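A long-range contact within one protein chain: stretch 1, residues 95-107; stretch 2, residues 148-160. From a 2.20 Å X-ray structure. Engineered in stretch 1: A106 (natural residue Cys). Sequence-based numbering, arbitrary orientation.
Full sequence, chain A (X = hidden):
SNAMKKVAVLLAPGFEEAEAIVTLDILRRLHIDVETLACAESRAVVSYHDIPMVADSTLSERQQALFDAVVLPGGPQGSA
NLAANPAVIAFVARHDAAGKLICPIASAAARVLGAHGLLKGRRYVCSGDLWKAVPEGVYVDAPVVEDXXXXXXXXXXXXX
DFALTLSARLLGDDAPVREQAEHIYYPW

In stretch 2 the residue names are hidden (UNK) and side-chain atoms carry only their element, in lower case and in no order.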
# COMPACT_ATOMS: atom_id res chain seq x y z
N HIS A 95 -11.21 14.73 18.61
CA HIS A 95 -11.45 13.30 18.59
C HIS A 95 -10.82 12.65 19.82
O HIS A 95 -11.40 11.74 20.41
CB HIS A 95 -10.90 12.64 17.31
CG HIS A 95 -11.77 12.86 16.11
ND1 HIS A 95 -11.81 14.05 15.44
CD2 HIS A 95 -12.66 12.05 15.49
CE1 HIS A 95 -12.68 13.98 14.44
NE2 HIS A 95 -13.21 12.77 14.46
N ASP A 96 -9.64 13.11 20.20
CA ASP A 96 -8.97 12.54 21.33
C ASP A 96 -9.82 12.75 22.58
O ASP A 96 -10.04 11.81 23.34
CB ASP A 96 -7.58 13.13 21.50
CG ASP A 96 -6.65 12.23 22.28
OD1 ASP A 96 -7.07 11.17 22.81
OD2 ASP A 96 -5.46 12.59 22.36
N ALA A 97 -10.35 13.96 22.75
CA ALA A 97 -11.06 14.31 23.98
C ALA A 97 -12.41 13.59 24.05
O ALA A 97 -12.97 13.43 25.13
CB ALA A 97 -11.25 15.82 24.07
N ALA A 98 -12.94 13.16 22.89
CA ALA A 98 -14.17 12.38 22.85
C ALA A 98 -13.91 10.87 22.94
O ALA A 98 -14.78 10.10 22.66
CB ALA A 98 -14.94 12.71 21.58
N GLY A 99 -12.70 10.47 23.30
CA GLY A 99 -12.33 9.05 23.38
C GLY A 99 -12.22 8.30 22.05
O GLY A 99 -12.16 7.07 22.06
N LYS A 100 -12.23 8.98 20.91
CA LYS A 100 -12.09 8.24 19.63
C LYS A 100 -10.66 7.75 19.45
O LYS A 100 -9.73 8.24 20.13
CB LYS A 100 -12.52 9.08 18.45
CG LYS A 100 -13.88 9.70 18.62
CD LYS A 100 -14.88 8.68 19.16
CE LYS A 100 -16.30 9.17 18.98
NZ LYS A 100 -17.26 8.18 19.51
N LEU A 101 -10.48 6.77 18.57
CA LEU A 101 -9.15 6.20 18.34
C LEU A 101 -8.23 7.13 17.50
O LEU A 101 -8.59 7.61 16.41
CB LEU A 101 -9.25 4.80 17.71
CG LEU A 101 -10.14 3.77 18.42
CD1 LEU A 101 -10.21 2.46 17.64
CD2 LEU A 101 -9.66 3.53 19.85
N ILE A 102 -7.04 7.38 18.03
CA ILE A 102 -6.02 8.16 17.34
C ILE A 102 -4.92 7.18 16.99
O ILE A 102 -4.32 6.52 17.87
CB ILE A 102 -5.45 9.24 18.24
CG1 ILE A 102 -6.58 10.03 18.89
CG2 ILE A 102 -4.45 10.12 17.50
CD1 ILE A 102 -7.55 10.65 17.91
N CYS A 103 -4.67 7.08 15.69
CA CYS A 103 -3.90 5.98 15.17
C CYS A 103 -2.78 6.47 14.25
O CYS A 103 -2.92 6.43 13.01
CB CYS A 103 -4.80 5.05 14.40
SG CYS A 103 -6.30 4.60 15.25
N PRO A 104 -1.68 6.90 14.87
CA PRO A 104 -0.48 7.26 14.16
C PRO A 104 0.40 6.09 13.81
O PRO A 104 0.51 5.12 14.58
CB PRO A 104 0.26 8.15 15.15
CG PRO A 104 -0.09 7.55 16.47
CD PRO A 104 -1.56 7.25 16.30
N ILE A 105 1.03 6.21 12.65
CA ILE A 105 2.01 5.25 12.24
C ILE A 105 3.33 5.90 11.89
O ILE A 105 3.40 7.03 11.35
CB ILE A 105 1.47 4.35 11.11
CG1 ILE A 105 2.60 3.50 10.52
CG2 ILE A 105 0.84 5.14 10.00
CD1 ILE A 105 2.17 2.08 10.23
N ALA A 106 4.40 5.18 12.20
CA ALA A 106 5.77 5.55 11.77
C ALA A 106 6.18 6.89 12.40
O ALA A 106 6.15 7.00 13.61
CB ALA A 106 5.88 5.56 10.25
N SER A 107 6.57 7.90 11.62
CA SER A 107 7.01 9.16 12.23
C SER A 107 5.92 9.95 12.97
O SER A 107 6.25 10.82 13.77
CB SER A 107 7.73 10.06 11.20
OG SER A 107 6.82 10.68 10.30
N UNK A 148 -5.12 3.00 25.83
CA UNK A 148 -6.39 3.71 25.80
C UNK A 148 -6.87 3.85 24.36
O UNK A 148 -6.95 2.86 23.65
N UNK A 149 -7.15 5.07 23.93
CA UNK A 149 -7.64 5.30 22.57
C UNK A 149 -6.49 5.65 21.56
O UNK A 149 -6.74 6.09 20.44
o UNK A 149 -7.40 7.78 24.06
c UNK A 149 -8.71 6.39 22.59
n UNK A 149 -8.57 8.84 22.42
c UNK A 149 -8.18 7.73 23.09
N UNK A 150 -5.24 5.42 21.97
CA UNK A 150 -4.08 5.66 21.13
C UNK A 150 -3.54 4.33 20.67
O UNK A 150 -3.13 3.49 21.51
c UNK A 150 -2.08 7.84 20.02
c UNK A 150 -3.02 6.41 21.93
c UNK A 150 -1.78 6.83 21.14
c UNK A 150 -0.79 7.38 22.14
N UNK A 151 -3.61 4.10 19.36
CA UNK A 151 -3.09 2.90 18.72
C UNK A 151 -2.01 3.35 17.73
O UNK A 151 -2.31 4.00 16.71
c UNK A 151 -4.21 2.13 17.97
c UNK A 151 -3.68 0.89 17.27
c UNK A 151 -6.36 0.79 18.39
c UNK A 151 -5.33 1.75 18.94
N UNK A 152 -0.76 3.02 18.02
CA UNK A 152 0.36 3.44 17.18
C UNK A 152 1.01 2.26 16.50
O UNK A 152 0.94 1.14 16.96
o UNK A 152 1.80 3.51 19.17
c UNK A 152 1.39 4.23 18.01
N UNK A 153 1.65 2.54 15.37
CA UNK A 153 2.23 1.53 14.50
C UNK A 153 3.66 1.95 14.30
O UNK A 153 3.93 3.12 14.17
N UNK A 154 4.59 1.01 14.31
CA UNK A 154 6.00 1.37 14.32
C UNK A 154 6.52 1.84 12.97
O UNK A 154 7.33 2.78 12.90
c UNK A 154 6.85 0.18 14.82
n UNK A 154 11.44 -1.36 16.07
c UNK A 154 8.34 0.45 14.76
c UNK A 154 10.61 -0.41 15.30
c UNK A 154 9.13 -0.55 15.60
N UNK A 155 6.11 1.17 11.91
CA UNK A 155 6.53 1.55 10.57
C UNK A 155 5.91 0.66 9.51
O UNK A 155 5.13 -0.23 9.83
N UNK A 156 6.29 0.89 8.24
CA UNK A 156 5.67 0.23 7.10
C UNK A 156 5.73 -1.29 7.17
O UNK A 156 4.76 -1.96 6.84
c UNK A 156 4.22 0.25 4.37
c UNK A 156 6.46 0.63 3.25
c UNK A 156 5.72 0.09 4.49
c UNK A 156 6.25 0.74 5.78
N UNK A 157 6.83 -1.83 7.67
CA UNK A 157 6.95 -3.27 7.82
C UNK A 157 5.89 -3.85 8.70
O UNK A 157 5.60 -5.02 8.62
N UNK A 158 5.30 -3.06 9.57
CA UNK A 158 4.29 -3.59 10.50
C UNK A 158 2.89 -3.10 10.21
O UNK A 158 2.01 -3.27 11.05
n UNK A 158 8.03 -4.08 13.04
c UNK A 158 7.13 -3.12 12.66
c UNK A 158 5.98 -3.75 12.36
c UNK A 158 7.45 -5.26 12.97
c UNK A 158 4.66 -3.23 11.92
n UNK A 158 6.20 -5.09 12.58
N UNK A 159 2.65 -2.59 9.00
CA UNK A 159 1.39 -1.94 8.68
C UNK A 159 0.20 -2.89 8.71
O UNK A 159 -0.89 -2.50 9.09
c UNK A 159 0.30 -0.26 7.16
c UNK A 159 1.54 -2.19 6.16
c UNK A 159 1.48 -1.20 7.33
N UNK A 160 0.39 -4.15 8.32
CA UNK A 160 -0.71 -5.12 8.37
C UNK A 160 -1.15 -5.32 9.81
O UNK A 160 -2.35 -5.27 10.12
c UNK A 160 -0.33 -6.43 7.69
c UNK A 160 0.91 -6.46 5.47
c UNK A 160 -0.30 -6.35 6.18
c UNK A 160 -1.45 -6.12 4.06
c UNK A 160 -0.25 -6.21 3.38
c UNK A 160 0.94 -6.39 4.09
c UNK A 160 -1.47 -6.19 5.45

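Position 148 has backbone atoms alone, so it is glycine, G148; its phi of 64° and psi of -126° fall where glycine is favoured.

Position 149 carries two side-chain carbons, the second bearing one oxygen and one nitrogen. Its CB points toward stretch 1, and the side-chain nitrogen of position 149 lies 2.8 Å from OD1 of D96 and 2.6 Å from the backbone O of K100. This is the carboxamide of asparagine, N149. The amide nitrogen makes two hydrogen bonds to stretch 1, with ND2 as donor in both, so one short side chain ties D96, near the end of the helix, to K100, in the loop just before the strand. The backbone O of N149 meanwhile accepts from N of I102 at 2.7 Å.

Position 150 has four carbons forked at the second. One branch-end carbon of position 150 lies 4.1 Å from CB of I102 and 3.8 Å from CD of P104; this is leucine, L150, an apolar fit in a buried setting.

At position 151 there are again four carbons, but the fork is at the first and one arm is two carbons long. The CB of position 151 is 4.2 Å from SG of C103, and the end carbon of its longer arm is 4.3 Å from CD1 of L101; this is isoleucine, I151. Branching at CB suits an extended strand, and the backbone N of I151 donates to O of I102 at 2.9 Å.

Position 152 shows one carbon followed by one oxygen, and the CB of position 152 is 3.9 Å from CG of P104; hence serine, S152. Its OG finds its hydrogen bond elsewhere in the structure; a small polar side chain can thus be buried without leaving its hydroxyl unsatisfied.

Position 153 lacks side-chain atoms. The backbone N of position 153 donates to O of P104, and the backbone O of position 153 accepts from N of A106, both at 2.9 Å. An ideal CB at position 153 would point toward stretch 1 and come within 3.1 Å of CD1 of I105, so the bare backbone of glycine, G153, makes room for that methyl.

Position 154 bears four carbons in a row ending in nitrogen; its CB points away from stretch 1. This is lysine, K154, whose extended chain carries NZ to a partner elsewhere.

Position 155 is again without a side chain. The CA of position 155 lies 4.1 Å from CB of A106, an engineered residue, and the O of position 155 is 3.8 Å from CD1 of I105. This is glycine, G155; its backbone is almost fully extended (phi -179°, psi -177°), a conformation glycine adopts more readily than residues with a CB.

Position 156, four carbons forked at the second, buried but not in contact with stretch 1, is leucine, L156. Position 157 has no side chain and is glycine, G157, in the same 3-10 segment. Position 158 has one carbon and a five-membered ring with two nitrogens: histidine, H158, at the N-cap position. Position 159 has one carbon carrying two more, one of which, at position 159, meets CD1 of I105 at 4.3 Å; this is valine, V159. Position 160, one carbon and a six-carbon ring, beyond reach of stretch 1, is phenylalanine, F160.

The contact is a parallel strand pairing, with axes 14° apart. Four backbone hydrogen bonds hold the register, apolar side chains pack alongside them, and the amide of N149 anchors one end.

Stretch 2 (148-160) GNLISGKGLGHVF
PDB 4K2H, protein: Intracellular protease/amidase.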